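Galactose/lactose metabolism regulatory protein GAL80 (Saccharomyces cerevisiae, PDB 3BTV) represses the galactose and lactose metabolic genes of yeast by binding the activator GAL4 and blocking its transcriptional activation when no inducing sugar is present. Local coordinates at residues I181-W187 against S279-G285; N238-E244 against Q255-K259. The protein carries 1 engineered substitution. One frame throughout, in Å; residues are numbered along the deposited sequence. Where two conformers were deposited one is given.

Both contacts lie in the C-terminal domain, which follows the Rossmann-type parallel sheet in the chain. Strand 176-184 enters first and ends in the 185-187 turn; about ninety residues later strand 276-283 returns beside it in parallel, so contact 1, inside the large mixed sheet, closes a long loop. Contact 2 is nested within that loop: after helix 209-225 and strand 229-237, the chain runs through 238-244 and pairs with 255-259 only eleven residues on, before strand 264-271 rejoins the large sheet. The two centres are about 18 Å apart, yet the contacts touch, Gln243 NE2 lying 3.0 Å from Trp187 O, a probable hydrogen bond between the small three-stranded sheet and the turn leaving the large one.

Contact 1: residues I181-W187 against S279-G285; sequences IAGNGGW and SCSFKGG
Extended strands 181-184 and 279-283 run parallel at 9° with axes 4.6 Å apart, the one parallel pair in the otherwise antiparallel large sheet of the C-terminal domain; the register is Ile181-Cys280, Ala182-Ser281, Gly183-Phe282 and Asn184-Lys283. Ile181 gives N to Ser279 O (2.8 Å) and takes Ser281 N on its O (3.0 Å), bonding to both neighbours of its partner. Its side chain (m, t) meets Phe282, CG2 to CE2 3.9 Å. Gly183 repeats the ladder, N to Ser281 O 3.1 Å and O to Lys283 N 3.0 Å; the m-rotamer Phe282 ring lies over it, where a CB would clash with CE1. Asn184 (m) sets OD1 3.6 Å from Lys283 CB. Gly185 N closes the ladder on Lys283 O (2.8 Å); on the other segment the Gly284-Gly285 peptide is cis. Gly186 turns at phi 82°. Ser281 and Lys283 pack on Glu180 and Asn177 of the second subunit. Ala182 and Asn184 bond onward to Val296 and Asn294, Cys280 and Phe282 to strand 264-271, while helix 209-225 covers Ile181 and Phe282.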
ATOM      1  N   ILE B 181       5.208  -2.349   1.932  1.00 32.10           N
ATOM      2  CA  ILE B 181       5.330  -3.755   2.256  1.00 37.31           C
ATOM      3  C   ILE B 181       4.176  -4.538   1.653  1.00 39.66           C
ATOM      4  O   ILE B 181       3.018  -4.166   1.804  1.00 34.03           O
ATOM      5  CB  ILE B 181       5.321  -3.951   3.763  1.00 36.19           C
ATOM      6  CG1 ILE B 181       6.492  -3.194   4.385  1.00 42.90           C
ATOM      7  CG2 ILE B 181       5.368  -5.442   4.103  1.00 43.86           C
ATOM      8  CD1 ILE B 181       6.547  -3.329   5.897  1.00 49.20           C
ATOM      9  N   ALA B 182       4.497  -5.623   0.973  1.00 35.20           N
ATOM     10  CA  ALA B 182       3.480  -6.520   0.443  1.00 40.43           C
ATOM     11  C   ALA B 182       3.861  -7.928   0.855  1.00 55.01           C
ATOM     12  O   ALA B 182       5.016  -8.327   0.705  1.00 34.63           O
ATOM     13  CB  ALA B 182       3.434  -6.418  -1.053  1.00 39.97           C
ATOM     14  N   GLY B 183       2.901  -8.674   1.388  1.00 41.70           N
ATOM     15  CA  GLY B 183       3.161 -10.035   1.822  1.00 51.90           C
ATOM     16  C   GLY B 183       1.958 -10.947   1.678  1.00 56.51           C
ATOM     17  O   GLY B 183       0.848 -10.483   1.360  1.00 38.99           O
ATOM     18  N   ASN B 184       2.191 -12.246   1.884  1.00 47.47           N
ATOM     19  CA  ASN B 184       1.124 -13.249   2.032  1.00 52.04           C
ATOM     20  C   ASN B 184       1.251 -14.010   3.354  1.00 76.15           C
ATOM     21  O   ASN B 184       2.332 -14.077   3.930  1.00 68.72           O
ATOM     22  CB  ASN B 184       1.133 -14.259   0.884  1.00 61.09           C
ATOM     23  CG  ASN B 184       0.621 -13.677  -0.415  1.00 77.29           C
ATOM     24  OD1 ASN B 184      -0.462 -14.035  -0.877  1.00 86.69           O
ATOM     25  ND2 ASN B 184       1.399 -12.780  -1.017  1.00 60.30           N
ATOM     26  N   GLY B 185       0.150 -14.589   3.829  1.00 59.03           N
ATOM     27  CA  GLY B 185       0.171 -15.351   5.065  1.00 52.32           C
ATOM     28  C   GLY B 185       0.060 -16.841   4.807  1.00 55.76           C
ATOM     29  O   GLY B 185       0.019 -17.646   5.741  1.00 76.26           O
ATOM     30  N   GLY B 186      -0.018 -17.199   3.528  1.00 61.78           N
ATOM     31  CA  GLY B 186       0.057 -18.586   3.105  1.00 65.42           C
ATOM     32  C   GLY B 186      -1.211 -19.418   3.178  1.00 60.45           C
ATOM     33  O   GLY B 186      -1.666 -19.969   2.171  1.00 63.89           O
ATOM     34  N   TRP B 187      -1.779 -19.526   4.371  1.00 48.25           N
ATOM     35  CA  TRP B 187      -2.788 -20.554   4.618  1.00 70.24           C
ATOM     36  C   TRP B 187      -4.202 -20.014   4.804  1.00 56.04           C
ATOM     37  O   TRP B 187      -5.143 -20.768   5.056  1.00 61.47           O
ATOM     38  CB  TRP B 187      -2.368 -21.393   5.823  1.00 89.12           C
ATOM     39  CG  TRP B 187      -0.915 -21.719   5.782  1.00115.59           C
ATOM     40  CD1 TRP B 187      -0.291 -22.560   4.907  1.00130.91           C
ATOM     41  CD2 TRP B 187       0.109 -21.194   6.637  1.00122.33           C
ATOM     42  NE1 TRP B 187       1.059 -22.598   5.167  1.00137.47           N
ATOM     43  CE2 TRP B 187       1.331 -21.770   6.224  1.00127.33           C
ATOM     44  CE3 TRP B 187       0.113 -20.300   7.713  1.00111.12           C
ATOM     45  CZ2 TRP B 187       2.545 -21.480   6.850  1.00102.51           C
ATOM     46  CZ3 TRP B 187       1.320 -20.013   8.335  1.00105.70           C
ATOM     47  CH2 TRP B 187       2.519 -20.602   7.900  1.00 98.42           C
ATOM     48  N   SER B 279       3.178   1.960   3.897  1.00 28.10           N
ATOM     49  CA  SER B 279       1.957   1.370   3.353  1.00 30.13           C
ATOM     50  C   SER B 279       2.108  -0.142   3.254  1.00 37.95           C
ATOM     51  O   SER B 279       3.091  -0.646   2.692  1.00 30.53           O
ATOM     52  CB  SER B 279       1.670   1.952   1.960  1.00 35.64           C
ATOM     53  OG  SER B 279       0.587   1.277   1.333  1.00 40.55           O
ATOM     54  N   CYS B 280       1.105  -0.865   3.729  0.50 32.81           N
ATOM     55  CA  CYS B 280       1.238  -2.300   3.835  0.50 27.98           C
ATOM     56  C   CYS B 280      -0.019  -3.085   3.502  0.50 40.40           C
ATOM     57  O   CYS B 280      -1.115  -2.767   3.973  0.50 27.86           O
ATOM     58  CB  CYS B 280       1.707  -2.659   5.236  0.50 33.99           C
ATOM     59  SG  CYS B 280       1.709  -4.405   5.499  0.50 42.10           S
ATOM     60  N   SER B 281       0.153  -4.129   2.700  1.00 31.55           N
ATOM     61  CA  SER B 281      -0.966  -4.994   2.326  1.00 42.51           C
ATOM     62  C   SER B 281      -0.554  -6.451   2.484  1.00 34.19           C
ATOM     63  O   SER B 281       0.403  -6.907   1.843  1.00 37.41           O
ATOM     64  CB  SER B 281      -1.382  -4.716   0.883  1.00 38.81           C
ATOM     65  OG  SER B 281      -2.513  -5.474   0.511  1.00 58.59           O
ATOM     66  N   PHE B 282      -1.267  -7.181   3.337  1.00 30.26           N
ATOM     67  CA  PHE B 282      -1.070  -8.617   3.508  1.00 30.21           C
ATOM     68  C   PHE B 282      -2.275  -9.438   3.080  1.00 43.05           C
ATOM     69  O   PHE B 282      -3.364  -9.286   3.631  1.00 37.74           O
ATOM     70  CB  PHE B 282      -0.760  -8.932   4.967  1.00 36.59           C
ATOM     71  CG  PHE B 282       0.680  -8.738   5.330  1.00 43.03           C
ATOM     72  CD1 PHE B 282       1.555  -9.803   5.331  1.00 53.14           C
ATOM     73  CD2 PHE B 282       1.150  -7.487   5.671  1.00 53.15           C
ATOM     74  CE1 PHE B 282       2.875  -9.619   5.665  1.00 60.09           C
ATOM     75  CE2 PHE B 282       2.468  -7.300   6.013  1.00 55.54           C
ATOM     76  CZ  PHE B 282       3.324  -8.362   6.013  1.00 37.67           C
ATOM     77  N   LYS B 283      -2.063 -10.316   2.108  1.00 32.08           N
ATOM     78  CA  LYS B 283      -3.074 -11.262   1.658  1.00 39.50           C
ATOM     79  C   LYS B 283      -3.000 -12.539   2.471  1.00 45.80           C
ATOM     80  O   LYS B 283      -1.917 -12.983   2.855  1.00 42.74           O
ATOM     81  CB  LYS B 283      -2.851 -11.620   0.185  1.00 45.44           C
ATOM     82  CG  LYS B 283      -2.694 -10.398  -0.699  1.00 80.72           C
ATOM     83  CD  LYS B 283      -2.079 -10.734  -2.044  1.00106.37           C
ATOM     84  CE  LYS B 283      -3.137 -11.124  -3.065  1.00113.71           C
ATOM     85  NZ  LYS B 283      -3.905 -12.329  -2.653  1.00112.22           N
ATOM     86  N   GLY B 284      -4.159 -13.144   2.680  1.00 50.81           N
ATOM     87  CA  GLY B 284      -4.295 -14.397   3.404  1.00 35.62           C
ATOM     88  C   GLY B 284      -3.442 -15.635   3.157  1.00 47.47           C
ATOM     89  O   GLY B 284      -2.806 -16.078   4.103  1.00 56.38           O
ATOM     90  N   GLY B 285      -3.360 -16.311   2.017  1.00 51.66           N
ATOM     91  CA  GLY B 285      -3.796 -16.175   0.659  1.00 57.66           C
ATOM     92  C   GLY B 285      -2.494 -16.645  -0.007  1.00 74.64           C
ATOM     93  O   GLY B 285      -1.606 -17.160   0.680  1.00 95.67           O
TER

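Contact 2: residues N238-E244 against Q255-K259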
ATOM      1  N   ASN B 238     -12.297 -10.459   7.036  1.00 50.80           N
ATOM      2  CA  ASN B 238     -12.630 -11.871   6.884  1.00 48.75           C
ATOM      3  C   ASN B 238     -13.593 -11.988   5.710  1.00 56.75           C
ATOM      4  O   ASN B 238     -14.782 -12.210   5.892  1.00 50.18           O
ATOM      5  CB  ASN B 238     -13.233 -12.463   8.166  1.00 45.77           C
ATOM      6  CG  ASN B 238     -13.461 -13.966   8.067  1.00 58.20           C
ATOM      7  OD1 ASN B 238     -12.956 -14.630   7.162  1.00 65.88           O
ATOM      8  ND2 ASN B 238     -14.237 -14.505   8.996  1.00 66.36           N
ATOM      9  N   ASN B 239     -13.077 -11.800   4.501  1.00 40.99           N
ATOM     10  CA  ASN B 239     -13.893 -11.917   3.301  1.00 47.16           C
ATOM     11  C   ASN B 239     -14.026 -13.375   2.880  1.00 50.20           C
ATOM     12  O   ASN B 239     -14.728 -13.699   1.927  1.00 54.92           O
ATOM     13  CB  ASN B 239     -13.264 -11.133   2.152  1.00 45.32           C
ATOM     14  CG  ASN B 239     -13.555  -9.644   2.213  1.00 48.04           C
ATOM     15  OD1 ASN B 239     -14.433  -9.181   2.950  1.00 43.94           O
ATOM     16  ND2 ASN B 239     -12.813  -8.879   1.417  1.00 33.88           N
ATOM     17  N   ILE B 240     -13.312 -14.247   3.574  1.00 44.23           N
ATOM     18  CA  ILE B 240     -13.315 -15.675   3.265  1.00 51.02           C
ATOM     19  C   ILE B 240     -13.681 -16.458   4.523  1.00 47.10           C
ATOM     20  O   ILE B 240     -12.832 -17.131   5.115  1.00 58.63           O
ATOM     21  CB  ILE B 240     -11.924 -16.151   2.731  1.00 53.31           C
ATOM     22  CG1 ILE B 240     -11.419 -15.218   1.619  1.00 55.88           C
ATOM     23  CG2 ILE B 240     -11.992 -17.593   2.243  1.00 56.22           C
ATOM     24  CD1 ILE B 240     -10.030 -15.607   1.063  1.00 53.81           C
ATOM     25  N   PRO B 241     -14.957 -16.372   4.939  1.00 53.36           N
ATOM     26  CA  PRO B 241     -15.434 -17.032   6.166  1.00 45.06           C
ATOM     27  C   PRO B 241     -15.414 -18.554   6.057  1.00 63.28           C
ATOM     28  O   PRO B 241     -15.454 -19.248   7.080  1.00 62.36           O
ATOM     29  CB  PRO B 241     -16.894 -16.567   6.291  1.00 53.91           C
ATOM     30  CG  PRO B 241     -17.144 -15.614   5.209  1.00 63.80           C
ATOM     31  CD  PRO B 241     -16.038 -15.711   4.196  1.00 57.64           C
ATOM     32  N   GLU B 242     -15.365 -19.065   4.827  1.00 59.30           N
ATOM     33  CA  GLU B 242     -15.383 -20.509   4.580  1.00 53.73           C
ATOM     34  C   GLU B 242     -14.299 -20.890   3.582  1.00 56.77           C
ATOM     35  O   GLU B 242     -14.293 -20.403   2.447  1.00 61.32           O
ATOM     36  CB  GLU B 242     -16.746 -20.929   4.009  1.00 56.44           C
ATOM     37  CG  GLU B 242     -17.927 -20.676   4.934  1.00 70.37           C
ATOM     38  CD  GLU B 242     -18.141 -21.805   5.941  1.00107.58           C
ATOM     39  OE1 GLU B 242     -17.836 -22.977   5.620  1.00115.61           O
ATOM     40  OE2 GLU B 242     -18.622 -21.520   7.060  1.00126.26           O
ATOM     41  N   GLN B 243     -13.383 -21.752   4.007  1.00 58.07           N
ATOM     42  CA  GLN B 243     -12.289 -22.190   3.154  1.00 58.25           C
ATOM     43  C   GLN B 243     -12.593 -23.563   2.561  1.00 73.26           C
ATOM     44  O   GLN B 243     -13.318 -24.368   3.160  1.00 67.35           O
ATOM     45  CB  GLN B 243     -10.995 -22.262   3.960  1.00 54.17           C
ATOM     46  CG  GLN B 243     -10.406 -20.905   4.333  1.00 49.04           C
ATOM     47  CD  GLN B 243      -9.150 -21.071   5.137  1.00 66.51           C
ATOM     48  OE1 GLN B 243      -9.145 -21.764   6.168  1.00 55.96           O
ATOM     49  NE2 GLN B 243      -8.063 -20.460   4.668  1.00 57.52           N
ATOM     50  N   GLU B 244     -12.028 -23.826   1.387  1.00 74.20           N
ATOM     51  CA  GLU B 244     -12.153 -25.126   0.737  1.00 62.12           C
ATOM     52  C   GLU B 244     -11.021 -26.022   1.182  1.00 61.01           C
ATOM     53  O   GLU B 244      -9.850 -25.656   1.072  1.00 73.39           O
ATOM     54  CB  GLU B 244     -12.074 -24.960  -0.777  1.00 71.47           C
ATOM     55  CG  GLU B 244     -13.212 -24.149  -1.369  1.00 69.92           C
ATOM     56  CD  GLU B 244     -14.457 -24.993  -1.592  1.00 72.98           C
ATOM     57  OE1 GLU B 244     -14.408 -26.212  -1.320  1.00 75.14           O
ATOM     58  OE2 GLU B 244     -15.484 -24.436  -2.046  1.00 78.12           O
ATOM     59  N   GLN B 255     -15.239 -30.004   0.354  1.00 96.04           N
ATOM     60  CA  GLN B 255     -15.733 -29.761   1.703  1.00 88.11           C
ATOM     61  C   GLN B 255     -15.246 -28.401   2.208  1.00 91.92           C
ATOM     62  O   GLN B 255     -14.052 -28.095   2.143  1.00 77.32           O
ATOM     63  CB  GLN B 255     -15.304 -30.891   2.651  1.00 93.43           C
ATOM     64  CG  GLN B 255     -15.840 -30.755   4.072  1.00 90.39           C
ATOM     65  CD  GLN B 255     -17.327 -30.455   4.103  1.00111.54           C
ATOM     66  OE1 GLN B 255     -17.758 -29.428   4.641  1.00 93.40           O
ATOM     67  NE2 GLN B 255     -18.120 -31.343   3.510  1.00129.79           N
ATOM     68  N   ARG B 256     -16.184 -27.586   2.688  1.00 78.71           N
ATOM     69  CA  ARG B 256     -15.861 -26.270   3.229  1.00 69.47           C
ATOM     70  C   ARG B 256     -15.773 -26.272   4.756  1.00 79.83           C
ATOM     71  O   ARG B 256     -16.506 -27.001   5.430  1.00 79.94           O
ATOM     72  CB  ARG B 256     -16.889 -25.241   2.764  1.00 68.25           C
ATOM     73  CG  ARG B 256     -16.640 -24.762   1.342  1.00 67.37           C
ATOM     74  CD  ARG B 256     -17.667 -23.741   0.889  1.00 64.08           C
ATOM     75  NE  ARG B 256     -17.217 -23.094  -0.341  1.00 81.83           N
ATOM     76  CZ  ARG B 256     -17.906 -22.167  -1.002  1.00 89.02           C
ATOM     77  NH1 ARG B 256     -19.098 -21.778  -0.554  1.00 83.17           N
ATOM     78  NH2 ARG B 256     -17.405 -21.626  -2.114  1.00 77.71           N
ATOM     79  N   VAL B 257     -14.864 -25.459   5.290  1.00 73.88           N
ATOM     80  CA  VAL B 257     -14.692 -25.326   6.736  1.00 69.82           C
ATOM     81  C   VAL B 257     -14.586 -23.854   7.126  1.00 69.19           C
ATOM     82  O   VAL B 257     -14.086 -23.039   6.353  1.00 65.68           O
ATOM     83  CB  VAL B 257     -13.451 -26.077   7.245  1.00 70.12           C
ATOM     84  CG1 VAL B 257     -13.708 -27.597   7.266  1.00 69.73           C
ATOM     85  CG2 VAL B 257     -12.207 -25.707   6.417  1.00 67.41           C
ATOM     86  N   PRO B 258     -15.049 -23.512   8.336  1.00 67.45           N
ATOM     87  CA  PRO B 258     -15.156 -22.102   8.713  1.00 61.44           C
ATOM     88  C   PRO B 258     -13.830 -21.529   9.198  1.00 59.28           C
ATOM     89  O   PRO B 258     -13.015 -22.232   9.805  1.00 64.33           O
ATOM     90  CB  PRO B 258     -16.174 -22.122   9.868  1.00 67.73           C
ATOM     91  CG  PRO B 258     -16.576 -23.586  10.057  1.00 70.14           C
ATOM     92  CD  PRO B 258     -15.502 -24.400   9.418  1.00 67.42           C
ATOM     93  N   LYS B 259     -13.618 -20.245   8.921  1.00 63.65           N
ATOM     94  CA  LYS B 259     -12.445 -19.541   9.409  1.00 52.01           C
ATOM     95  C   LYS B 259     -12.929 -18.278  10.104  1.00 58.61           C
ATOM     96  O   LYS B 259     -13.728 -17.524   9.546  1.00 53.41           O
ATOM     97  CB  LYS B 259     -11.523 -19.189   8.233  1.00 62.73           C
ATOM     98  CG  LYS B 259     -10.282 -18.374   8.588  1.00 61.41           C
ATOM     99  CD  LYS B 259      -9.348 -18.198   7.375  1.00 51.38           C
ATOM    100  CE  LYS B 259      -9.964 -17.299   6.281  1.00 53.51           C
ATOM    101  NZ  LYS B 259     -10.635 -16.057   6.818  1.00 45.36           N
TER
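This is a beta-hairpin pairing in a three-stranded sheet, with 242-246 in the middle and 255-258 at the edge. Gln243 and Val257 form the hydrogen-bonded pair, the N of each 2.8 Å from the O of the other; Lys259 N reaches Pro241 O at 2.8 Å, and the strand axes lie at 143°. The non-hydrogen-bonded pairs Glu242-Pro258 and Glu244-Arg256 put both Glu side chains on the face of Pro258 and Arg256, where their shared m, m bend carries the carboxylates over the second strand: Glu242 OE2 comes 3.8 Å from Pro258 CB. On the other face Gln243 (m, t) extends past Lys259, CD to CD 3.6 Å, its amide bonding to Gly189, Trp187 and Arg192. Lys259 starts t, t and turns p, p, curling NZ back to Asn238 OD1 (2.7 Å) and, weakly, Ile240 O (3.0 Å). NZ also salt-bridges Asp263, beyond the second segment. Asn238 ND2 answers to Lys259 O, 3.1 Å. Arg256, extended from chi2 onward, makes a salt bridge, NE to Glu244 OE2 2.8 Å.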